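Local coordinates for protein nucleocapsid (Crimean-congo hemorrhagic fever virus, PDB 4AKL) that probably binds single- and double-stranded RNA, helps to package the viral genome and cuts double-stranded DNA without sequence specificity, at residues S65-A70 with K411-L416; R175-I180 with N475-N480; Q329-L334 with G383-M388; K343-L348 with A364-Q369. All coordinates share one frame; numbering follows the deposited sequence.

Contact 1 (S65-A70 with K411-L416)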
loop_
_atom_site.group_PDB
_atom_site.type_symbol
_atom_site.label_atom_id
_atom_site.label_comp_id
_atom_site.label_asym_id
_atom_site.label_seq_id
_atom_site.Cartn_x
_atom_site.Cartn_y
_atom_site.Cartn_z
ATOM N N SER A 65 7.309 18.390 -15.019
ATOM C CA SER A 65 7.261 19.770 -14.483
ATOM C C SER A 65 5.930 20.060 -13.814
ATOM O O SER A 65 5.896 20.726 -12.769
ATOM C CB SER A 65 7.457 20.844 -15.567
ATOM O OG SER A 65 8.712 20.782 -16.153
ATOM N N ALA A 66 4.845 19.591 -14.421
ATOM C CA ALA A 66 3.511 19.736 -13.833
ATOM C C ALA A 66 3.440 19.070 -12.450
ATOM O O ALA A 66 2.914 19.616 -11.537
ATOM C CB ALA A 66 2.432 19.134 -14.740
ATOM N N LEU A 67 4.003 17.878 -12.367
ATOM C CA LEU A 67 3.956 17.072 -11.151
ATOM C C LEU A 67 4.763 17.725 -10.007
ATOM O O LEU A 67 4.322 17.780 -8.819
ATOM C CB LEU A 67 4.468 15.694 -11.511
ATOM C CG LEU A 67 4.454 14.585 -10.474
ATOM C CD1 LEU A 67 3.037 14.402 -9.875
ATOM C CD2 LEU A 67 4.975 13.314 -11.140
ATOM N N VAL A 68 5.949 18.234 -10.355
ATOM C CA VAL A 68 6.723 18.993 -9.370
ATOM C C VAL A 68 5.988 20.268 -8.927
ATOM O O VAL A 68 5.975 20.602 -7.730
ATOM C CB VAL A 68 8.067 19.325 -9.868
ATOM C CG1 VAL A 68 8.699 20.394 -8.969
ATOM C CG2 VAL A 68 8.846 18.033 -9.917
ATOM N N GLU A 69 5.383 20.949 -9.884
ATOM C CA GLU A 69 4.632 22.160 -9.588
ATOM C C GLU A 69 3.434 21.848 -8.692
ATOM O O GLU A 69 3.181 22.546 -7.726
ATOM C CB GLU A 69 4.176 22.821 -10.870
ATOM C CG GLU A 69 3.310 24.061 -10.591
ATOM C CD GLU A 69 3.704 25.248 -11.365
ATOM O OE1 GLU A 69 4.775 25.190 -12.042
ATOM O OE2 GLU A 69 2.951 26.264 -11.312
ATOM N N ALA A 70 2.727 20.770 -9.023
ATOM C CA ALA A 70 1.677 20.277 -8.192
ATOM C C ALA A 70 2.103 20.002 -6.723
ATOM O O ALA A 70 1.287 20.136 -5.821
ATOM C CB ALA A 70 1.120 19.006 -8.800
ATOM N N LYS A 411 3.199 11.908 -3.661
ATOM C CA LYS A 411 2.171 11.735 -2.662
ATOM C C LYS A 411 1.950 12.936 -1.691
ATOM O O LYS A 411 1.052 12.860 -0.817
ATOM C CB LYS A 411 2.347 10.374 -1.987
ATOM C CG LYS A 411 1.743 9.315 -2.883
ATOM C CD LYS A 411 1.974 7.923 -2.456
ATOM C CE LYS A 411 1.339 6.992 -3.461
ATOM N NZ LYS A 411 1.723 5.626 -3.174
ATOM N N SER A 412 2.726 14.026 -1.844
ATOM C CA SER A 412 2.480 15.213 -1.096
ATOM C C SER A 412 1.127 15.767 -1.456
ATOM O O SER A 412 0.545 16.485 -0.659
ATOM C CB SER A 412 3.557 16.240 -1.257
ATOM O OG SER A 412 4.760 15.815 -0.647
ATOM N N ILE A 413 0.634 15.422 -2.661
ATOM C CA ILE A 413 -0.740 15.711 -3.079
ATOM C C ILE A 413 -1.802 15.284 -2.076
ATOM O O ILE A 413 -2.826 15.956 -1.949
ATOM C CB ILE A 413 -1.037 15.074 -4.506
ATOM C CG1 ILE A 413 -0.464 15.950 -5.582
ATOM C CG2 ILE A 413 -2.472 15.042 -4.809
ATOM C CD1 ILE A 413 -0.255 15.238 -6.956
ATOM N N LEU A 414 -1.581 14.174 -1.365
ATOM C CA LEU A 414 -2.538 13.672 -0.401
ATOM C C LEU A 414 -2.648 14.578 0.844
ATOM O O LEU A 414 -3.573 14.434 1.608
ATOM C CB LEU A 414 -2.152 12.249 0.032
ATOM C CG LEU A 414 -2.313 11.200 -1.059
ATOM C CD1 LEU A 414 -1.820 9.865 -0.565
ATOM C CD2 LEU A 414 -3.769 11.118 -1.552
ATOM N N ASN A 415 -1.678 15.472 1.032
ATOM C CA ASN A 415 -1.764 16.557 2.019
ATOM C C ASN A 415 -2.657 17.734 1.555
ATOM O O ASN A 415 -2.974 18.604 2.359
ATOM C CB ASN A 415 -0.367 17.072 2.366
ATOM C CG ASN A 415 -0.353 17.930 3.605
ATOM O OD1 ASN A 415 -1.119 17.682 4.566
ATOM N ND2 ASN A 415 0.486 18.948 3.604
ATOM N N LEU A 416 -3.055 17.773 0.274
ATOM C CA LEU A 416 -3.963 18.837 -0.199
ATOM C C LEU A 416 -5.348 18.533 0.334
ATOM O O LEU A 416 -5.765 17.364 0.280
ATOM C CB LEU A 416 -4.026 18.948 -1.720
ATOM C CG LEU A 416 -2.850 19.650 -2.401
ATOM C CD1 LEU A 416 -2.881 19.381 -3.895
ATOM C CD2 LEU A 416 -2.810 21.181 -2.105
#
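A small, buried apolar contact joins Leu67 and Ala70, on the last turns of helix 56-71, to Ile413, in a 3-10 turn of the loop between helices 385-392 and 425-440. The three side chains meet through methyl groups, and no hydrogen bond crosses between the segments. CD1 of Ile413 is the shared point: it lies 4.5 Å from Leu67 CD1 and 4.4 Å from Ala70 CB. Because these two helix residues are three positions apart, they present their methyls on the same side of the helix, and the end of the isoleucine fits against both. Ile413 reaches them through an extended outer chain, with CD1 nearly anti to CA (chi2 160°). On the helix, Leu67 has its CG anti to the backbone N (chi1 -176°), and its CD1 comes closer to the loop than its backbone does. The distances are those of light van der Waals contact rather than tight interlocking.

The 3-10 turn is held by its own backbone bonds, among them Leu416 N to Ile413 O at 2.9 Å. Asn415 fastens it further, accepting from Ser33 N and donating to Cys74 O. Helices 425-440 and 450-460 pack nearby: Ile413 also rests on Leu433 of the former and Leu454 of the latter, while Ala70 touches Thr429 of helix 425-440.

Contact 2 (R175-I180 with N475-N480)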
loop_
_atom_site.group_PDB
_atom_site.type_symbol
_atom_site.label_atom_id
_atom_site.label_comp_id
_atom_site.label_asym_id
_atom_site.label_seq_id
_atom_site.Cartn_x
_atom_site.Cartn_y
_atom_site.Cartn_z
ATOM N N ARG A 175 -12.819 -0.291 -15.561
ATOM C CA ARG A 175 -12.342 -1.058 -16.722
ATOM C C ARG A 175 -11.101 -1.909 -16.351
ATOM O O ARG A 175 -11.024 -3.086 -16.717
ATOM C CB ARG A 175 -11.988 -0.129 -17.890
ATOM C CG ARG A 175 -11.439 -0.837 -19.159
ATOM C CD ARG A 175 -10.870 0.158 -20.147
ATOM N NE ARG A 175 -9.584 0.721 -19.701
ATOM C CZ ARG A 175 -8.378 0.177 -19.902
ATOM N NH1 ARG A 175 -8.229 -0.976 -20.544
ATOM N NH2 ARG A 175 -7.305 0.805 -19.443
ATOM N N ARG A 176 -10.143 -1.294 -15.629
ATOM C CA ARG A 176 -8.891 -1.969 -15.188
ATOM C C ARG A 176 -9.158 -3.062 -14.154
ATOM O O ARG A 176 -8.680 -4.184 -14.275
ATOM C CB ARG A 176 -7.859 -0.953 -14.624
ATOM C CG ARG A 176 -7.189 -0.090 -15.691
ATOM C CD ARG A 176 -6.472 1.162 -15.082
ATOM N NE ARG A 176 -6.052 2.030 -16.175
ATOM C CZ ARG A 176 -4.949 1.885 -16.900
ATOM N NH1 ARG A 176 -4.081 0.897 -16.649
ATOM N NH2 ARG A 176 -4.694 2.736 -17.892
ATOM N N ARG A 177 -9.924 -2.709 -13.144
ATOM C CA ARG A 177 -10.326 -3.621 -12.102
ATOM C C ARG A 177 -11.020 -4.846 -12.700
ATOM O O ARG A 177 -10.699 -5.975 -12.316
ATOM C CB ARG A 177 -11.238 -2.888 -11.124
ATOM C CG ARG A 177 -11.689 -3.671 -9.884
ATOM C CD ARG A 177 -12.471 -2.738 -8.901
ATOM N NE ARG A 177 -12.971 -3.505 -7.753
ATOM C CZ ARG A 177 -14.070 -4.268 -7.751
ATOM N NH1 ARG A 177 -14.843 -4.385 -8.842
ATOM N NH2 ARG A 177 -14.414 -4.929 -6.638
ATOM N N ASN A 178 -11.942 -4.630 -13.642
ATOM C CA ASN A 178 -12.658 -5.737 -14.297
ATOM C C ASN A 178 -11.793 -6.633 -15.159
ATOM O O ASN A 178 -12.021 -7.836 -15.209
ATOM C CB ASN A 178 -13.824 -5.233 -15.156
ATOM C CG ASN A 178 -15.004 -4.757 -14.329
ATOM O OD1 ASN A 178 -14.990 -4.787 -13.092
ATOM N ND2 ASN A 178 -16.027 -4.307 -15.017
ATOM N N LEU A 179 -10.823 -6.047 -15.855
ATOM C CA LEU A 179 -9.817 -6.822 -16.582
ATOM C C LEU A 179 -9.034 -7.707 -15.616
ATOM O O LEU A 179 -8.830 -8.882 -15.899
ATOM C CB LEU A 179 -8.824 -5.923 -17.359
ATOM C CG LEU A 179 -9.263 -5.318 -18.710
ATOM C CD1 LEU A 179 -8.122 -4.527 -19.399
ATOM C CD2 LEU A 179 -9.807 -6.402 -19.647
ATOM N N ILE A 180 -8.602 -7.130 -14.488
ATOM C CA ILE A 180 -7.883 -7.879 -13.460
ATOM C C ILE A 180 -8.746 -9.059 -12.987
ATOM O O ILE A 180 -8.310 -10.194 -13.071
ATOM C CB ILE A 180 -7.446 -6.981 -12.274
ATOM C CG1 ILE A 180 -6.331 -6.011 -12.712
ATOM C CG2 ILE A 180 -6.955 -7.828 -11.107
ATOM C CD1 ILE A 180 -6.181 -4.784 -11.813
ATOM N N ASN A 475 -15.158 -0.854 -1.474
ATOM C CA ASN A 475 -14.683 -0.644 -2.822
ATOM C C ASN A 475 -14.629 0.868 -3.019
ATOM O O ASN A 475 -15.677 1.535 -3.115
ATOM C CB ASN A 475 -15.640 -1.339 -3.812
ATOM C CG ASN A 475 -15.232 -1.153 -5.288
ATOM O OD1 ASN A 475 -14.036 -0.992 -5.621
ATOM N ND2 ASN A 475 -16.236 -1.180 -6.182
ATOM N N ALA A 476 -13.414 1.418 -3.037
ATOM C CA ALA A 476 -13.222 2.861 -3.258
ATOM C C ALA A 476 -13.970 3.337 -4.507
ATOM O O ALA A 476 -14.631 4.375 -4.484
ATOM C CB ALA A 476 -11.744 3.199 -3.378
ATOM N N THR A 477 -13.878 2.539 -5.566
ATOM C CA THR A 477 -14.422 2.875 -6.883
ATOM C C THR A 477 -15.959 2.894 -7.021
ATOM O O THR A 477 -16.473 3.180 -8.112
ATOM C CB THR A 477 -13.813 1.942 -7.953
ATOM O OG1 THR A 477 -13.761 2.629 -9.215
ATOM C CG2 THR A 477 -14.594 0.635 -8.083
ATOM N N SER A 478 -16.668 2.579 -5.928
ATOM C CA SER A 478 -18.116 2.659 -5.850
ATOM C C SER A 478 -18.587 4.032 -5.388
ATOM O O SER A 478 -19.766 4.285 -5.369
ATOM C CB SER A 478 -18.659 1.599 -4.869
ATOM O OG SER A 478 -18.394 0.295 -5.351
ATOM N N ALA A 479 -17.664 4.914 -5.014
ATOM C CA ALA A 479 -18.038 6.218 -4.488
ATOM C C ALA A 479 -18.957 7.002 -5.415
ATOM O O ALA A 479 -18.795 6.985 -6.634
ATOM C CB ALA A 479 -16.820 7.039 -4.192
ATOM N N ASN A 480 -19.930 7.671 -4.798
ATOM C CA ASN A 480 -20.776 8.634 -5.476
ATOM C C ASN A 480 -20.075 9.995 -5.539
ATOM O O ASN A 480 -19.880 10.667 -4.526
ATOM C CB ASN A 480 -22.158 8.763 -4.783
ATOM C CG ASN A 480 -23.008 7.503 -4.928
ATOM O OD1 ASN A 480 -22.839 6.727 -5.877
ATOM N ND2 ASN A 480 -23.926 7.297 -3.990
#
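Asn475 opens the C-terminal segment by laying its amide over one face of the Arg177 guanidinium, which reaches out from helix 163-181. The two flat groups are 30° from parallel, and ND2 sits 4.1 Å above the guanidinium plane, over its centre. OD1 comes nearer, 3.5 Å from Arg177 NE, but from above the face, where the N-H does not point at it; the pair is therefore not a hydrogen bond. Arg177 spans the gap with a chain extended from CG to NE, its CG turned to the far side of CB from the backbone N (chi1 -176°).

Ala476 begins a short 3-10 turn and faces helix 450-460, touching His456, Leu459 and Val460. Thr477 is the second point of contact: its CG2 lies 4.1 Å from Arg177 CD, approaching the guanidinium obliquely. The same threonine packs on Ile174 and Leu170, about one and two turns before Arg177 on helix 163-181, so the turn lies against that helix at more than one point. Ser478 closes the turn through its N, 3.2 Å from Asn475 O, and its OG accepts a weak, bent bond from Asn475 ND2 at 2.7 Å. Beyond Ala479, Asn480 enters the short parallel pairing with strand 155-156, where it bonds to the backbones of Ala154 and Tyr156.

Arg177 thus meets this segment by flat overlap with the Asn475 amide and by the touch of its CD on the Thr477 methyl: its positive charge finds no carboxylate here, and its N-H groups make no hydrogen bond to the segment.

Contact 3 (Q329-L334 with G383-M388)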
loop_
_atom_site.group_PDB
_atom_site.type_symbol
_atom_site.label_atom_id
_atom_site.label_comp_id
_atom_site.label_asym_id
_atom_site.label_seq_id
_atom_site.Cartn_x
_atom_site.Cartn_y
_atom_site.Cartn_z
ATOM N N GLN A 329 19.288 13.948 0.900
ATOM C CA GLN A 329 19.741 15.036 0.042
ATOM C C GLN A 329 19.487 14.698 -1.435
ATOM O O GLN A 329 18.987 15.539 -2.208
ATOM C CB GLN A 329 21.203 15.331 0.251
ATOM C CG GLN A 329 21.611 16.703 -0.326
ATOM C CD GLN A 329 21.139 17.804 0.570
ATOM O OE1 GLN A 329 21.238 17.695 1.806
ATOM N NE2 GLN A 329 20.615 18.859 -0.015
ATOM N N PHE A 330 19.828 13.462 -1.815
ATOM C CA PHE A 330 19.626 12.971 -3.179
ATOM C C PHE A 330 18.156 13.170 -3.634
ATOM O O PHE A 330 17.885 13.673 -4.717
ATOM C CB PHE A 330 20.007 11.482 -3.249
ATOM C CG PHE A 330 20.011 10.903 -4.635
ATOM C CD1 PHE A 330 18.874 10.401 -5.188
ATOM C CD2 PHE A 330 21.196 10.815 -5.365
ATOM C CE1 PHE A 330 18.899 9.836 -6.492
ATOM C CE2 PHE A 330 21.226 10.262 -6.616
ATOM C CZ PHE A 330 20.047 9.782 -7.181
ATOM N N LEU A 331 17.223 12.747 -2.775
ATOM C CA LEU A 331 15.815 12.839 -3.068
ATOM C C LEU A 331 15.318 14.267 -3.079
ATOM O O LEU A 331 14.467 14.600 -3.883
ATOM C CB LEU A 331 15.026 11.979 -2.110
ATOM C CG LEU A 331 15.312 10.455 -2.205
ATOM C CD1 LEU A 331 14.893 9.681 -0.926
ATOM C CD2 LEU A 331 14.642 9.833 -3.470
ATOM N N PHE A 332 15.876 15.100 -2.228
ATOM C CA PHE A 332 15.504 16.492 -2.152
ATOM C C PHE A 332 15.848 17.202 -3.444
ATOM O O PHE A 332 15.031 17.916 -3.962
ATOM C CB PHE A 332 16.206 17.194 -0.977
ATOM C CG PHE A 332 16.017 18.695 -0.944
ATOM C CD1 PHE A 332 14.836 19.252 -0.486
ATOM C CD2 PHE A 332 17.043 19.554 -1.364
ATOM C CE1 PHE A 332 14.650 20.625 -0.463
ATOM C CE2 PHE A 332 16.901 20.960 -1.324
ATOM C CZ PHE A 332 15.706 21.500 -0.875
ATOM N N GLU A 333 17.060 16.986 -3.939
ATOM C CA GLU A 333 17.520 17.596 -5.232
ATOM C C GLU A 333 16.621 17.185 -6.344
ATOM O O GLU A 333 16.347 17.960 -7.199
ATOM C CB GLU A 333 18.949 17.187 -5.579
ATOM C CG GLU A 333 19.974 17.561 -4.536
ATOM C CD GLU A 333 20.086 19.031 -4.379
ATOM O OE1 GLU A 333 20.035 19.706 -5.422
ATOM O OE2 GLU A 333 20.237 19.531 -3.239
ATOM N N LEU A 334 16.129 15.947 -6.292
ATOM C CA LEU A 334 15.334 15.373 -7.357
ATOM C C LEU A 334 13.928 16.028 -7.495
ATOM O O LEU A 334 13.412 16.233 -8.594
ATOM C CB LEU A 334 15.195 13.882 -7.039
ATOM C CG LEU A 334 15.278 12.806 -8.091
ATOM C CD1 LEU A 334 16.586 12.824 -8.857
ATOM C CD2 LEU A 334 15.071 11.408 -7.418
ATOM N N GLY A 383 9.727 4.608 -10.948
ATOM C CA GLY A 383 8.560 5.337 -10.535
ATOM C C GLY A 383 8.305 5.269 -9.022
ATOM O O GLY A 383 7.727 6.191 -8.476
ATOM N N ARG A 384 8.754 4.215 -8.336
ATOM C CA ARG A 384 8.629 4.126 -6.845
ATOM C C ARG A 384 9.647 4.930 -6.076
ATOM O O ARG A 384 9.507 5.098 -4.885
ATOM C CB ARG A 384 8.601 2.668 -6.435
ATOM C CG ARG A 384 7.190 2.084 -6.706
ATOM C CD ARG A 384 7.143 0.601 -6.488
ATOM N NE ARG A 384 5.769 0.125 -6.473
ATOM C CZ ARG A 384 5.390 -1.114 -6.261
ATOM N NH1 ARG A 384 6.285 -2.092 -6.019
ATOM N NH2 ARG A 384 4.085 -1.377 -6.293
ATOM N N ILE A 385 10.650 5.509 -6.754
ATOM C CA ILE A 385 11.598 6.383 -6.093
ATOM C C ILE A 385 10.833 7.569 -5.416
ATOM O O ILE A 385 11.235 8.045 -4.320
ATOM C CB ILE A 385 12.754 6.817 -7.056
ATOM C CG1 ILE A 385 13.812 5.675 -7.189
ATOM C CG2 ILE A 385 13.466 8.057 -6.558
ATOM C CD1 ILE A 385 14.787 5.442 -5.962
ATOM N N SER A 386 9.732 7.983 -6.033
ATOM C CA SER A 386 8.857 9.004 -5.473
ATOM C C SER A 386 8.260 8.639 -4.065
ATOM O O SER A 386 8.007 9.527 -3.288
ATOM C CB SER A 386 7.720 9.376 -6.457
ATOM O OG SER A 386 6.875 8.268 -6.739
ATOM N N GLU A 387 8.092 7.338 -3.760
ATOM C CA GLU A 387 7.625 6.869 -2.441
ATOM C C GLU A 387 8.681 7.228 -1.412
ATOM O O GLU A 387 8.378 7.798 -0.385
ATOM C CB GLU A 387 7.405 5.348 -2.413
ATOM C CG GLU A 387 6.405 4.789 -3.428
ATOM C CD GLU A 387 4.993 5.027 -3.022
ATOM O OE1 GLU A 387 4.702 4.807 -1.869
ATOM O OE2 GLU A 387 4.164 5.410 -3.853
ATOM N N MET A 388 9.931 6.895 -1.719
ATOM C CA MET A 388 11.054 7.288 -0.862
ATOM C C MET A 388 11.173 8.804 -0.785
ATOM O O MET A 388 11.463 9.339 0.285
ATOM C CB MET A 388 12.372 6.700 -1.390
ATOM C CG MET A 388 12.396 5.216 -1.486
ATOM S SD MET A 388 14.021 4.543 -2.011
ATOM C CE MET A 388 14.864 4.743 -0.477
#
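Leu331 and Met388 meet one residue along from Glu387, whose carboxylate is gripped at both oxygens: OE1 bonds to Thr306 OG1, and OE2 forms a salt bridge with Lys411 NZ. These polar ties fasten the start of helix 385-392, and on its neighbouring face that helix packs against helix 324-336. The contact itself is helix-helix packing of aliphatic side chains, buried, with no hydrogen bond crossing it.

Ile385 makes the first part of the contact. Its CG2 lies 3.8 Å from Leu331 CD2 and equally 3.8 Å from Leu334 CD2, so one methyl rests against two leucines three positions apart on the same helix. Both leucine side chains cross the isoleucine at about a right angle. CG2 is brought to them by its place beside the carbonyl carbon, while CG1 lies beside the backbone N and turns toward Met344 of helix 341-350. Leu334 reaches the same methyl with a chi1 of -140°, well away from a staggered position, which suggests that its place is set by its neighbours; it too packs on Met344.

Met388, one turn after Ile385, takes the other branch of Leu331. Its outer chain bends away to meet Ser310, Trp313 and Leu314 of helix 306-316, and its base is what faces the leucine. The backbones are closest here, with CA of Leu331 and CA of Met388 7.6 Å apart. Leu331 CD1 touches Met388 CB at 3.9 Å and lies 3.7 Å from Met388 O, a methyl set against a backbone carbonyl oxygen.

Contact 4 (K343-L348 with A364-Q369)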
loop_
_atom_site.group_PDB
_atom_site.type_symbol
_atom_site.label_atom_id
_atom_site.label_comp_id
_atom_site.label_asym_id
_atom_site.label_seq_id
_atom_site.Cartn_x
_atom_site.Cartn_y
_atom_site.Cartn_z
ATOM N N LYS A 343 18.439 10.188 -16.114
ATOM C CA LYS A 343 19.431 10.934 -15.330
ATOM C C LYS A 343 19.431 10.571 -13.860
ATOM O O LYS A 343 20.487 10.549 -13.240
ATOM C CB LYS A 343 19.223 12.465 -15.487
ATOM C CG LYS A 343 19.581 12.995 -16.880
ATOM C CD LYS A 343 18.894 14.354 -17.123
ATOM C CE LYS A 343 19.350 15.017 -18.416
ATOM N NZ LYS A 343 19.492 14.061 -19.577
ATOM N N MET A 344 18.254 10.296 -13.276
ATOM C CA MET A 344 18.189 9.825 -11.867
ATOM C C MET A 344 18.903 8.470 -11.790
ATOM O O MET A 344 19.693 8.226 -10.906
ATOM C CB MET A 344 16.728 9.721 -11.449
ATOM C CG MET A 344 16.432 9.313 -10.049
ATOM S SD MET A 344 16.472 7.525 -9.848
ATOM C CE MET A 344 14.856 7.229 -10.587
ATOM N N LYS A 345 18.675 7.602 -12.762
ATOM C CA LYS A 345 19.233 6.275 -12.668
ATOM C C LYS A 345 20.754 6.268 -12.799
ATOM O O LYS A 345 21.448 5.517 -12.052
ATOM C CB LYS A 345 18.551 5.348 -13.666
ATOM C CG LYS A 345 17.189 4.969 -13.226
ATOM C CD LYS A 345 16.370 4.231 -14.300
ATOM C CE LYS A 345 16.621 2.787 -14.283
ATOM N NZ LYS A 345 15.870 2.106 -15.389
ATOM N N LYS A 346 21.269 7.142 -13.687
ATOM C CA LYS A 346 22.696 7.268 -13.934
ATOM C C LYS A 346 23.444 7.867 -12.746
ATOM O O LYS A 346 24.651 7.571 -12.527
ATOM C CB LYS A 346 22.963 8.120 -15.212
ATOM C CG LYS A 346 22.301 7.550 -16.518
ATOM C CD LYS A 346 22.917 6.218 -17.009
ATOM C CE LYS A 346 21.947 5.481 -17.987
ATOM N NZ LYS A 346 22.456 4.116 -18.381
ATOM N N ALA A 347 22.741 8.709 -11.993
ATOM C CA ALA A 347 23.315 9.333 -10.811
ATOM C C ALA A 347 23.517 8.282 -9.698
ATOM O O ALA A 347 24.504 8.362 -8.939
ATOM C CB ALA A 347 22.428 10.459 -10.317
ATOM N N LEU A 348 22.598 7.310 -9.606
ATOM C CA LEU A 348 22.774 6.173 -8.632
ATOM C C LEU A 348 24.006 5.341 -9.028
ATOM O O LEU A 348 24.768 4.922 -8.138
ATOM C CB LEU A 348 21.542 5.293 -8.539
ATOM C CG LEU A 348 20.281 5.934 -7.946
ATOM C CD1 LEU A 348 19.074 5.011 -8.095
ATOM C CD2 LEU A 348 20.506 6.256 -6.444
ATOM N N ALA A 364 13.171 -2.947 -10.633
ATOM C CA ALA A 364 12.603 -4.028 -11.460
ATOM C C ALA A 364 12.111 -3.578 -12.847
ATOM O O ALA A 364 11.456 -4.349 -13.582
ATOM C CB ALA A 364 11.451 -4.725 -10.689
ATOM N N ASP A 365 12.400 -2.345 -13.209
ATOM C CA ASP A 365 11.840 -1.755 -14.442
ATOM C C ASP A 365 12.009 -2.615 -15.688
ATOM O O ASP A 365 11.101 -2.728 -16.474
ATOM C CB ASP A 365 12.453 -0.371 -14.736
ATOM C CG ASP A 365 12.258 0.610 -13.548
ATOM O OD1 ASP A 365 12.846 0.402 -12.495
ATOM O OD2 ASP A 365 11.477 1.554 -13.681
ATOM N N ASP A 366 13.167 -3.209 -15.847
ATOM C CA ASP A 366 13.507 -3.947 -17.055
ATOM C C ASP A 366 13.436 -5.431 -16.895
ATOM O O ASP A 366 13.571 -6.159 -17.893
ATOM C CB ASP A 366 14.930 -3.556 -17.495
ATOM C CG ASP A 366 14.993 -2.147 -18.086
ATOM O OD1 ASP A 366 13.999 -1.692 -18.721
ATOM O OD2 ASP A 366 16.034 -1.501 -17.931
ATOM N N SER A 367 13.226 -5.897 -15.660
ATOM C CA SER A 367 13.232 -7.344 -15.372
ATOM C C SER A 367 11.797 -7.939 -15.263
ATOM O O SER A 367 11.586 -9.089 -15.624
ATOM C CB SER A 367 14.029 -7.576 -14.098
ATOM O OG SER A 367 13.436 -6.805 -13.024
ATOM N N PHE A 368 10.831 -7.144 -14.800
ATOM C CA PHE A 368 9.466 -7.637 -14.476
ATOM C C PHE A 368 8.682 -8.042 -15.729
ATOM O O PHE A 368 8.463 -7.242 -16.598
ATOM C CB PHE A 368 8.674 -6.591 -13.605
ATOM C CG PHE A 368 7.431 -7.189 -12.879
ATOM C CD1 PHE A 368 7.573 -7.940 -11.751
ATOM C CD2 PHE A 368 6.141 -6.995 -13.381
ATOM C CE1 PHE A 368 6.471 -8.479 -11.113
ATOM C CE2 PHE A 368 5.015 -7.517 -12.746
ATOM C CZ PHE A 368 5.158 -8.260 -11.625
ATOM N N GLN A 369 8.269 -9.300 -15.780
ATOM C CA GLN A 369 7.760 -9.895 -16.974
ATOM C C GLN A 369 6.211 -9.792 -17.178
ATOM O O GLN A 369 5.712 -10.251 -18.200
ATOM C CB GLN A 369 8.217 -11.356 -17.018
ATOM C CG GLN A 369 9.723 -11.489 -17.146
ATOM C CD GLN A 369 10.220 -12.922 -17.263
ATOM O OE1 GLN A 369 9.485 -13.886 -17.001
ATOM N NE2 GLN A 369 11.504 -13.071 -17.657
#
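Lys345 points its ammonium group at two consecutive aspartates, Asp365 and Asp366, without closing a salt bridge to either. NZ is 4.5 Å from Asp365 OD1 and 4.4 Å from Asp366 OD2, so the attraction is probably a diffuse electrostatic one. Asp365 has a firmer commitment elsewhere, since its OD1 accepts a hydrogen bond from Ala382 N. The closest approach of the lysine is in fact to carbon, NZ lying 4.3 Å from Asp365 CB.

The aspartates are carried on a single tight turn in the long loop between helices 355-360 and 385-392. Ala364 O receives two backbone bonds, from Ser367 N and from Phe368 N, both at 3.1 Å, and this three- and four-residue spacing winds the chain as one turn of helix would. Lys345 belongs to helix 341-350, and the contact therefore spans helix 355-360 and its connections.

Further out, the lysine side chain bends at chi3 (86°) and touches Tyr360 of the intervening helix 355-360. About one turn further along helix 341-350, Leu348 rests on Trp355 and Leu359, while on the loop side Phe368 leans on Met375 and Ser367 OG bonds to Lys114 O.

How the contacts relate
From the N terminus, helix 56-71 supplies the first half of contact 1 and helix 163-181 the first half of contact 2. Contact 1 closes at 411-416 and contact 2 at 475-480, so these two long loops cross. Contact 3, between helices 324-336 and 385-392, is nested inside both, and contact 4 is nested inside contact 3. Contacts 3 and 4 adjoin through helix 341-350, where Met344 CG lies 3.6 Å from Leu334 CD2. Contact 1 meets contact 3 through the Lys411-Glu387 salt bridge. Contact 2 stands apart, its nearest atoms about 11 Å from those of contacts 1 and 4, and fastens the C-terminal segment to helix 163-181.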